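PDB 4UWM: 3,6-diketocamphane 1,6 monooxygenase from Pseudomonas putida, which catalyses the FMNH2- and oxygen-dependent Baeyer-Villiger oxidation of a diketocamphane to its lactone, a step in the degradation of (-)-camphor. Local coordinates for residues V346-Y351 and A356-S361; K28-A33 and D39-S44; T90-L95 and K152-E157. All blocks are in the same frame, centred on the assembly; numbering follows the deposited sequence.

Contact 1: V346-Y351 and A356-S361; sequences VEAHDY and APWFQS
With CG of Trp358 anti to the backbone N (chi1 172°), the indole swings off the first turn of helix 356-369 toward the chain that leaves strand 343-347, while chi1 of -89° in Tyr351 lays the phenol ring against CB of Trp358. That CB sits over one face of the phenol ring, 3.5 Å from its centroid, as a CH-pi contact. Beyond CB, the five-membered ring of the indole runs nearly parallel to the Tyr351 ring, planes at 10°, but slid so far that the two scarcely overlap. The far end of the indole reaches the strand: Trp358 CH2 lies 3.1 Å from Glu347 O, which approaches at the ring edge near its plane, and 4.0 Å from Val346 CG1. CZ2 of Trp358 packs on Ala348 CA at 3.6 Å. Phe260 of strand 254-261 touches both aromatic residues, so that Trp358 packs on the outer side of the sheet with Tyr351 just past the strand's end. The carboxylate of Glu347 points away, hydrogen-bonded to Ser256 and to His10 of the FMN site. Chemically, the contact is one of aromatic and aliphatic surfaces, to which the close carbonyl probably adds a modest attraction for the indole's C-H rim; the buried N of His349 has no hydrogen-bond partner in the model and lies 3.8 Å above the plane of the Trp358 ring, toward its rim.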
loop_
_atom_site.group_PDB
_atom_site.type_symbol
_atom_site.label_atom_id
_atom_site.label_comp_id
_atom_site.label_asym_id
_atom_site.label_seq_id
_atom_site.Cartn_x
_atom_site.Cartn_y
_atom_site.Cartn_z
ATOM N N VAL A 346 -23.104 -3.260 5.040
ATOM C CA VAL A 346 -23.225 -2.801 6.423
ATOM C C VAL A 346 -22.114 -1.838 6.845
ATOM O O VAL A 346 -20.934 -2.171 6.751
ATOM C CB VAL A 346 -23.282 -4.001 7.392
ATOM C CG1 VAL A 346 -23.436 -3.525 8.831
ATOM C CG2 VAL A 346 -24.426 -4.927 6.985
ATOM N N GLU A 347 -22.501 -0.658 7.320
ATOM C CA GLU A 347 -21.544 0.361 7.766
ATOM C C GLU A 347 -20.857 -0.060 9.056
ATOM O O GLU A 347 -21.524 -0.325 10.064
ATOM C CB GLU A 347 -22.239 1.703 7.983
ATOM C CG GLU A 347 -22.716 2.424 6.728
ATOM C CD GLU A 347 -21.608 3.149 5.956
ATOM O OE1 GLU A 347 -20.437 3.200 6.429
ATOM O OE2 GLU A 347 -21.924 3.660 4.861
ATOM N N ALA A 348 -19.525 -0.121 9.033
ATOM C CA ALA A 348 -18.767 -0.511 10.217
ATOM C C ALA A 348 -18.566 0.689 11.129
ATOM O O ALA A 348 -18.246 1.795 10.665
ATOM C CB ALA A 348 -17.427 -1.139 9.835
ATOM N N HIS A 349 -18.784 0.489 12.429
ATOM C CA HIS A 349 -18.553 1.564 13.389
ATOM C C HIS A 349 -17.456 1.237 14.402
ATOM O O HIS A 349 -16.961 0.125 14.435
ATOM C CB HIS A 349 -19.869 1.972 14.055
ATOM C CG HIS A 349 -20.643 2.939 13.231
ATOM N ND1 HIS A 349 -20.429 4.298 13.289
ATOM C CD2 HIS A 349 -21.552 2.740 12.251
ATOM C CE1 HIS A 349 -21.220 4.902 12.422
ATOM N NE2 HIS A 349 -21.922 3.980 11.789
ATOM N N ASP A 350 -17.065 2.212 15.211
ATOM C CA ASP A 350 -15.913 2.038 16.083
ATOM C C ASP A 350 -16.262 1.205 17.330
ATOM O O ASP A 350 -16.537 1.763 18.398
ATOM C CB ASP A 350 -15.323 3.393 16.485
ATOM C CG ASP A 350 -13.998 3.265 17.214
ATOM O OD1 ASP A 350 -13.631 2.160 17.625
ATOM O OD2 ASP A 350 -13.328 4.284 17.371
ATOM N N TYR A 351 -16.219 -0.114 17.155
ATOM C CA TYR A 351 -16.415 -1.108 18.210
ATOM C C TYR A 351 -15.117 -1.776 18.637
ATOM O O TYR A 351 -15.115 -2.858 19.257
ATOM C CB TYR A 351 -17.379 -2.177 17.720
ATOM C CG TYR A 351 -18.821 -1.865 18.001
ATOM C CD1 TYR A 351 -19.393 -2.165 19.248
ATOM C CD2 TYR A 351 -19.628 -1.296 17.023
ATOM C CE1 TYR A 351 -20.732 -1.890 19.504
ATOM C CE2 TYR A 351 -20.964 -1.019 17.269
ATOM C CZ TYR A 351 -21.510 -1.328 18.506
ATOM O OH TYR A 351 -22.828 -1.042 18.730
ATOM N N ALA A 356 -17.649 -7.595 20.896
ATOM C CA ALA A 356 -18.589 -8.719 21.041
ATOM C C ALA A 356 -20.028 -8.502 20.514
ATOM O O ALA A 356 -20.512 -9.319 19.716
ATOM C CB ALA A 356 -18.589 -9.255 22.475
ATOM N N PRO A 357 -20.714 -7.411 20.942
ATOM C CA PRO A 357 -22.077 -7.215 20.445
ATOM C C PRO A 357 -22.146 -6.866 18.947
ATOM O O PRO A 357 -23.135 -7.181 18.274
ATOM C CB PRO A 357 -22.611 -6.062 21.302
ATOM C CG PRO A 357 -21.423 -5.388 21.870
ATOM C CD PRO A 357 -20.348 -6.413 21.969
ATOM N N TRP A 358 -21.089 -6.241 18.435
ATOM C CA TRP A 358 -20.989 -5.903 17.004
ATOM C C TRP A 358 -20.731 -7.164 16.146
ATOM O O TRP A 358 -21.427 -7.425 15.157
ATOM C CB TRP A 358 -19.919 -4.812 16.818
ATOM C CG TRP A 358 -19.584 -4.504 15.404
ATOM C CD1 TRP A 358 -18.427 -4.836 14.737
ATOM C CD2 TRP A 358 -20.403 -3.813 14.464
ATOM N NE1 TRP A 358 -18.485 -4.394 13.440
ATOM C CE2 TRP A 358 -19.684 -3.766 13.236
ATOM C CE3 TRP A 358 -21.676 -3.225 14.531
ATOM C CZ2 TRP A 358 -20.197 -3.162 12.098
ATOM C CZ3 TRP A 358 -22.183 -2.612 13.391
ATOM C CH2 TRP A 358 -21.441 -2.584 12.188
ATOM N N PHE A 359 -19.753 -7.962 16.544
ATOM C CA PHE A 359 -19.512 -9.264 15.925
ATOM C C PHE A 359 -20.741 -10.207 15.899
ATOM O O PHE A 359 -21.019 -10.851 14.871
ATOM C CB PHE A 359 -18.304 -9.933 16.586
ATOM C CG PHE A 359 -16.980 -9.275 16.257
ATOM C CD1 PHE A 359 -16.871 -8.342 15.210
ATOM C CD2 PHE A 359 -15.824 -9.624 16.956
ATOM C CE1 PHE A 359 -15.641 -7.759 14.895
ATOM C CE2 PHE A 359 -14.597 -9.044 16.644
ATOM C CZ PHE A 359 -14.508 -8.110 15.609
ATOM N N GLN A 360 -21.471 -10.269 17.023
ATOM C CA GLN A 360 -22.706 -11.059 17.131
ATOM C C GLN A 360 -23.741 -10.550 16.131
ATOM O O GLN A 360 -24.347 -11.341 15.398
ATOM C CB GLN A 360 -23.275 -10.993 18.557
ATOM C CG GLN A 360 -24.416 -11.968 18.839
ATOM C CD GLN A 360 -23.952 -13.415 18.858
ATOM O OE1 GLN A 360 -23.890 -14.044 19.917
ATOM N NE2 GLN A 360 -23.613 -13.947 17.687
ATOM N N SER A 361 -23.936 -9.226 16.111
ATOM C CA SER A 361 -24.819 -8.555 15.148
ATOM C C SER A 361 -24.489 -8.958 13.708
ATOM O O SER A 361 -25.377 -9.341 12.948
ATOM C CB SER A 361 -24.748 -7.026 15.306
ATOM O OG SER A 361 -25.524 -6.346 14.316
#

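Contact 2: K28-A33 and D39-S44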
loop_
_atom_site.group_PDB
_atom_site.type_symbol
_atom_site.label_atom_id
_atom_site.label_comp_id
_atom_site.label_asym_id
_atom_site.label_seq_id
_atom_site.Cartn_x
_atom_site.Cartn_y
_atom_site.Cartn_z
ATOM N N LYS A 28 -8.792 -6.947 12.191
ATOM C CA LYS A 28 -9.701 -7.759 13.005
ATOM C C LYS A 28 -11.091 -7.820 12.385
ATOM O O LYS A 28 -11.733 -8.884 12.391
ATOM C CB LYS A 28 -9.706 -7.281 14.467
ATOM C CG LYS A 28 -8.396 -7.599 15.178
ATOM C CD LYS A 28 -8.265 -6.979 16.566
ATOM C CE LYS A 28 -6.940 -7.399 17.203
ATOM N NZ LYS A 28 -6.636 -6.654 18.457
ATOM N N SER A 29 -11.532 -6.705 11.815
ATOM C CA SER A 29 -12.823 -6.613 11.146
ATOM C C SER A 29 -12.856 -7.503 9.904
ATOM O O SER A 29 -13.833 -8.218 9.692
ATOM C CB SER A 29 -13.149 -5.167 10.765
ATOM O OG SER A 29 -13.613 -4.416 11.882
ATOM N N ALA A 30 -11.781 -7.474 9.097
ATOM C CA ALA A 30 -11.724 -8.287 7.881
ATOM C C ALA A 30 -11.771 -9.793 8.208
ATOM O O ALA A 30 -12.513 -10.548 7.567
ATOM C CB ALA A 30 -10.456 -7.959 7.089
ATOM N N VAL A 31 -10.973 -10.212 9.187
ATOM C CA VAL A 31 -10.943 -11.616 9.641
ATOM C C VAL A 31 -12.330 -12.082 10.147
ATOM O O VAL A 31 -12.822 -13.134 9.732
ATOM C CB VAL A 31 -9.849 -11.861 10.712
ATOM C CG1 VAL A 31 -9.915 -13.282 11.273
ATOM C CG2 VAL A 31 -8.468 -11.604 10.130
ATOM N N GLN A 32 -12.978 -11.282 10.994
ATOM C CA GLN A 32 -14.262 -11.682 11.578
ATOM C C GLN A 32 -15.337 -11.749 10.490
ATOM O O GLN A 32 -16.146 -12.675 10.491
ATOM C CB GLN A 32 -14.674 -10.736 12.716
ATOM C CG GLN A 32 -15.888 -11.182 13.539
ATOM C CD GLN A 32 -17.232 -10.830 12.902
ATOM O OE1 GLN A 32 -17.352 -9.908 12.081
ATOM N NE2 GLN A 32 -18.261 -11.563 13.295
ATOM N N ALA A 33 -15.342 -10.778 9.564
ATOM C CA ALA A 33 -16.335 -10.771 8.491
ATOM C C ALA A 33 -16.162 -12.004 7.609
ATOM O O ALA A 33 -17.148 -12.660 7.250
ATOM C CB ALA A 33 -16.273 -9.476 7.678
ATOM N N ASP A 39 -19.532 -11.399 2.308
ATOM C CA ASP A 39 -19.066 -11.596 0.935
ATOM C C ASP A 39 -17.933 -10.620 0.523
ATOM O O ASP A 39 -17.030 -10.991 -0.213
ATOM C CB ASP A 39 -20.224 -11.391 -0.047
ATOM C CG ASP A 39 -19.820 -11.669 -1.481
ATOM O OD1 ASP A 39 -19.310 -12.773 -1.733
ATOM O OD2 ASP A 39 -19.998 -10.785 -2.357
ATOM N N SER A 40 -18.035 -9.376 0.966
ATOM C CA SER A 40 -17.101 -8.336 0.536
ATOM C C SER A 40 -16.854 -7.328 1.649
ATOM O O SER A 40 -17.714 -7.109 2.501
ATOM C CB SER A 40 -17.609 -7.638 -0.725
ATOM O OG SER A 40 -18.830 -6.980 -0.482
ATOM N N MET A 41 -15.661 -6.723 1.642
ATOM C CA MET A 41 -15.376 -5.606 2.533
ATOM C C MET A 41 -14.856 -4.445 1.703
ATOM O O MET A 41 -13.858 -4.591 1.022
ATOM C CB MET A 41 -14.357 -6.018 3.596
ATOM C CG MET A 41 -13.985 -4.887 4.566
ATOM S SD MET A 41 -12.730 -5.489 5.705
ATOM C CE MET A 41 -12.525 -4.072 6.807
ATOM N N MET A 42 -15.581 -3.333 1.732
ATOM C CA MET A 42 -15.211 -2.095 1.044
ATOM C C MET A 42 -14.460 -1.203 2.037
ATOM O O MET A 42 -14.888 -1.073 3.193
ATOM C CB MET A 42 -16.468 -1.366 0.544
ATOM C CG MET A 42 -17.196 -2.109 -0.589
ATOM S SD MET A 42 -18.701 -1.244 -1.095
ATOM C CE MET A 42 -19.421 -2.450 -2.230
ATOM N N ILE A 43 -13.356 -0.583 1.596
ATOM C CA ILE A 43 -12.568 0.311 2.476
ATOM C C ILE A 43 -12.349 1.629 1.783
ATOM O O ILE A 43 -11.796 1.655 0.674
ATOM C CB ILE A 43 -11.230 -0.337 2.901
ATOM C CG1 ILE A 43 -11.511 -1.716 3.501
ATOM C CG2 ILE A 43 -10.458 0.577 3.876
ATOM C CD1 ILE A 43 -10.345 -2.663 3.601
ATOM N N SER A 44 -12.772 2.713 2.423
ATOM C CA SER A 44 -12.719 4.038 1.807
ATOM C C SER A 44 -11.347 4.720 1.927
ATOM O O SER A 44 -10.462 4.231 2.615
ATOM C CB SER A 44 -13.827 4.950 2.338
ATOM O OG SER A 44 -15.101 4.374 2.099
#
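Met41 lays its sulfur against Ala30, the SD of Met41 standing 3.6 Å from the CB of Ala30 and almost as near, at 3.7 Å, to the CA of Ala30. The fit illustrates how a long, unbranched side chain can span the gap between a strand and the helix packed on it. Met41 leaves strand 40-43 toward helix 19-35 with CG anti to its own N (chi1 179°), and chi2 and chi3 are extended as well, so the whole chain reaches outward at full length and delivers SD and CE to the helix surface. Its terminal methyl continues past the sulfur to Ser29, where CE of Met41 comes within 4.2 Å of CB of Ser29. The hydroxyl of Ser29 is engaged elsewhere, bonded to the carbonyl oxygen of Trp25 one turn earlier in the same helix, which leaves carbon to face the methionine. The small side chain of Ala30 lets the helix come close, and the CA atoms of Ala30 and Met41 are 7.0 Å apart. An alanine in place of Met41 takes away the sulfur and methyl, and would probably leave a gap against Ala30 and Ser29. The contact belongs to the beta-alpha-beta unit of strand 4-9, helix 19-35 and strand 40-43, a repeating element of the TIM barrel. Phe9 of strand 4-9 and Phe73 of strand 72-79 also touch Met41, and Ala64 of helix 57-65 meets Ala30. Strand 40-43, which runs on to Ser44 and its hydrogen bond with FMN, lies between strands 4-9 and 72-79, with helix 19-35 packed on it beside helix 57-65.

Contact 3: T90-L95 and K152-E157; sequences TMIGWL and KIWKRE
Ile92 and Trp154 make the closest approach between residues 90-95 and 152-157, with CG2 of Ile92 3.9 Å from CZ2 of Trp154. The CD1 of Ile92 reaches the same ring carbon at 4.1 Å, so two methyls of one isoleucine gather at a single corner of the indole. CG2 stands anti to the backbone N of Ile92, whereas CG1 lies beside that N (chi1 -70°) and carries CD1 round to the ring. On the neighbouring residue, Gly93, the backbone itself meets the indole: its N is 4.2 Å from NE1 of Trp154, a packing distance, and the CA atoms of Gly93 and Trp154 are 7.3 Å apart. A side chain at this glycine would point toward the indole, and its absence lets the ring come up close to the helix. Trp154 sets out across the line to helix 85-98, and chi1 of -64° and chi2 of -36° bring the indole back to it.

A hydrogen bond from NE1 of Trp154 to the carbonyl oxygen of Ala89, the helix residue just before Thr90, helps to hold the ring. The contact packs two helices of the barrel's outer layer together over strand 105-108, whose Leu105 touches both Ile92 and Trp154. Farther out, Thr90, Met91 and Trp94 pack on Pro55, Asn56 and Ala19 of the second subunit, so helix 85-98 meets both helix 139-155 and the dimer partner. The contact thus joins a greasy patch to one directional bond: aliphatic carbons pack at the benzo end, while the indole's buried polar atom is satisfied by a helix carbonyl, which probably limits how far the ring can turn.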
loop_
_atom_site.group_PDB
_atom_site.type_symbol
_atom_site.label_atom_id
_atom_site.label_comp_id
_atom_site.label_asym_id
_atom_site.label_seq_id
_atom_site.Cartn_x
_atom_site.Cartn_y
_atom_site.Cartn_z
ATOM N N THR A 90 -0.601 -0.511 -11.728
ATOM C CA THR A 90 0.337 -1.583 -11.373
ATOM C C THR A 90 0.009 -2.165 -9.976
ATOM O O THR A 90 -0.001 -3.382 -9.801
ATOM C CB THR A 90 1.801 -1.057 -11.384
ATOM O OG1 THR A 90 2.099 -0.490 -12.670
ATOM C CG2 THR A 90 2.821 -2.177 -11.074
ATOM N N MET A 91 -0.251 -1.282 -9.017
ATOM C CA MET A 91 -0.582 -1.699 -7.636
ATOM C C MET A 91 -1.880 -2.504 -7.627
ATOM O O MET A 91 -1.958 -3.561 -6.999
ATOM C CB MET A 91 -0.690 -0.489 -6.696
ATOM C CG MET A 91 -1.025 -0.860 -5.227
ATOM S SD MET A 91 -2.787 -0.887 -4.914
ATOM C CE MET A 91 -3.194 0.849 -4.897
ATOM N N ILE A 92 -2.893 -2.010 -8.327
ATOM C CA ILE A 92 -4.192 -2.706 -8.412
ATOM C C ILE A 92 -4.030 -4.121 -8.988
ATOM O O ILE A 92 -4.560 -5.088 -8.447
ATOM C CB ILE A 92 -5.185 -1.886 -9.260
ATOM C CG1 ILE A 92 -5.596 -0.614 -8.515
ATOM C CG2 ILE A 92 -6.416 -2.724 -9.636
ATOM C CD1 ILE A 92 -6.290 0.435 -9.362
ATOM N N GLY A 93 -3.305 -4.237 -10.103
ATOM C CA GLY A 93 -3.069 -5.559 -10.696
ATOM C C GLY A 93 -2.321 -6.516 -9.773
ATOM O O GLY A 93 -2.648 -7.708 -9.672
ATOM N N TRP A 94 -1.306 -6.003 -9.082
ATOM C CA TRP A 94 -0.492 -6.858 -8.253
ATOM C C TRP A 94 -1.306 -7.316 -7.032
ATOM O O TRP A 94 -1.236 -8.471 -6.639
ATOM C CB TRP A 94 0.777 -6.102 -7.768
ATOM C CG TRP A 94 1.772 -6.987 -7.053
ATOM C CD1 TRP A 94 2.238 -8.205 -7.475
ATOM C CD2 TRP A 94 2.440 -6.719 -5.799
ATOM N NE1 TRP A 94 3.143 -8.709 -6.578
ATOM C CE2 TRP A 94 3.288 -7.824 -5.536
ATOM C CE3 TRP A 94 2.385 -5.663 -4.866
ATOM C CZ2 TRP A 94 4.089 -7.903 -4.393
ATOM C CZ3 TRP A 94 3.197 -5.739 -3.716
ATOM C CH2 TRP A 94 4.038 -6.842 -3.494
ATOM N N LEU A 95 -2.055 -6.390 -6.451
ATOM C CA LEU A 95 -2.878 -6.696 -5.261
ATOM C C LEU A 95 -4.000 -7.680 -5.639
ATOM O O LEU A 95 -4.261 -8.618 -4.896
ATOM C CB LEU A 95 -3.432 -5.407 -4.654
ATOM C CG LEU A 95 -4.269 -5.566 -3.351
ATOM C CD1 LEU A 95 -3.525 -6.424 -2.338
ATOM C CD2 LEU A 95 -4.610 -4.185 -2.769
ATOM N N LYS A 152 -5.455 0.529 -20.322
ATOM C CA LYS A 152 -4.424 0.192 -21.327
ATOM C C LYS A 152 -3.177 -0.441 -20.680
ATOM O O LYS A 152 -2.570 -1.372 -21.236
ATOM C CB LYS A 152 -4.106 1.406 -22.202
ATOM C CG LYS A 152 -5.306 1.894 -23.007
ATOM C CD LYS A 152 -5.033 3.249 -23.652
ATOM C CE LYS A 152 -4.213 3.096 -24.936
ATOM N NZ LYS A 152 -4.977 2.372 -25.993
ATOM N N ILE A 153 -2.816 0.012 -19.480
ATOM C CA ILE A 153 -1.716 -0.626 -18.770
ATOM C C ILE A 153 -2.061 -2.078 -18.454
ATOM O O ILE A 153 -1.223 -2.955 -18.636
ATOM C CB ILE A 153 -1.286 0.162 -17.521
ATOM C CG1 ILE A 153 -0.464 1.372 -17.959
ATOM C CG2 ILE A 153 -0.450 -0.706 -16.572
ATOM C CD1 ILE A 153 -0.703 2.594 -17.119
ATOM N N TRP A 154 -3.300 -2.338 -18.015
ATOM C CA TRP A 154 -3.713 -3.717 -17.696
ATOM C C TRP A 154 -3.674 -4.644 -18.913
ATOM O O TRP A 154 -3.446 -5.853 -18.764
ATOM C CB TRP A 154 -5.116 -3.780 -17.066
ATOM C CG TRP A 154 -5.207 -3.100 -15.720
ATOM C CD1 TRP A 154 -4.242 -3.069 -14.737
ATOM C CD2 TRP A 154 -6.323 -2.362 -15.207
ATOM N NE1 TRP A 154 -4.698 -2.358 -13.647
ATOM C CE2 TRP A 154 -5.959 -1.898 -13.906
ATOM C CE3 TRP A 154 -7.586 -2.031 -15.717
ATOM C CZ2 TRP A 154 -6.812 -1.110 -13.123
ATOM C CZ3 TRP A 154 -8.450 -1.253 -14.934
ATOM C CH2 TRP A 154 -8.053 -0.798 -13.644
ATOM N N LYS A 155 -3.937 -4.077 -20.097
ATOM C CA LYS A 155 -3.879 -4.833 -21.367
ATOM C C LYS A 155 -2.460 -5.212 -21.803
ATOM O O LYS A 155 -2.268 -6.175 -22.539
ATOM C CB LYS A 155 -4.610 -4.072 -22.479
ATOM C CG LYS A 155 -6.111 -4.259 -22.382
ATOM C CD LYS A 155 -6.860 -3.474 -23.434
ATOM C CE LYS A 155 -8.340 -3.764 -23.282
ATOM N NZ LYS A 155 -9.143 -2.548 -23.556
ATOM N N ARG A 156 -1.471 -4.467 -21.334
ATOM C CA ARG A 156 -0.066 -4.770 -21.606
ATOM C C ARG A 156 0.272 -4.744 -23.119
ATOM O O ARG A 156 1.066 -5.556 -23.589
ATOM C CB ARG A 156 0.357 -6.100 -20.960
ATOM C CG ARG A 156 0.319 -6.036 -19.432
ATOM C CD ARG A 156 0.742 -7.337 -18.785
ATOM N NE ARG A 156 2.198 -7.531 -18.735
ATOM C CZ ARG A 156 2.837 -8.490 -19.409
ATOM N NH1 ARG A 156 2.159 -9.316 -20.186
ATOM N NH2 ARG A 156 4.140 -8.625 -19.316
ATOM N N GLU A 157 -0.384 -3.855 -23.857
ATOM C CA GLU A 157 -0.038 -3.592 -25.253
ATOM C C GLU A 157 0.660 -2.235 -25.315
ATOM O O GLU A 157 0.200 -1.272 -24.693
ATOM C CB GLU A 157 -1.283 -3.590 -26.159
ATOM C CG GLU A 157 -1.924 -4.960 -26.392
ATOM C CD GLU A 157 -1.300 -5.757 -27.532
ATOM O OE1 GLU A 157 -0.080 -5.638 -27.804
ATOM O OE2 GLU A 157 -2.047 -6.528 -28.170
#

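How the contacts relate
From the N terminus, contact 2 closes first, across the short turn that joins helix 19-35 to strand 40-43 of the barrel. Contact 3 follows and spans a much longer excursion of the chain, 56 residues that include helix and strand, bringing helix 85-98 against the end of helix 139-155. Contact 1 comes last, a tight closure between strand 343-347 and the C-terminal helix 356-369. The three run in series, neither nested nor crossed. Contacts 1 and 2 reach the same sheet and touch each other, the O of Phe359 lying 3.3 Å from NE2 of Gln32 in a packing contact; contact 3 lies on the opposite side of the chain's centre from contact 1, their centres about 35 Å apart.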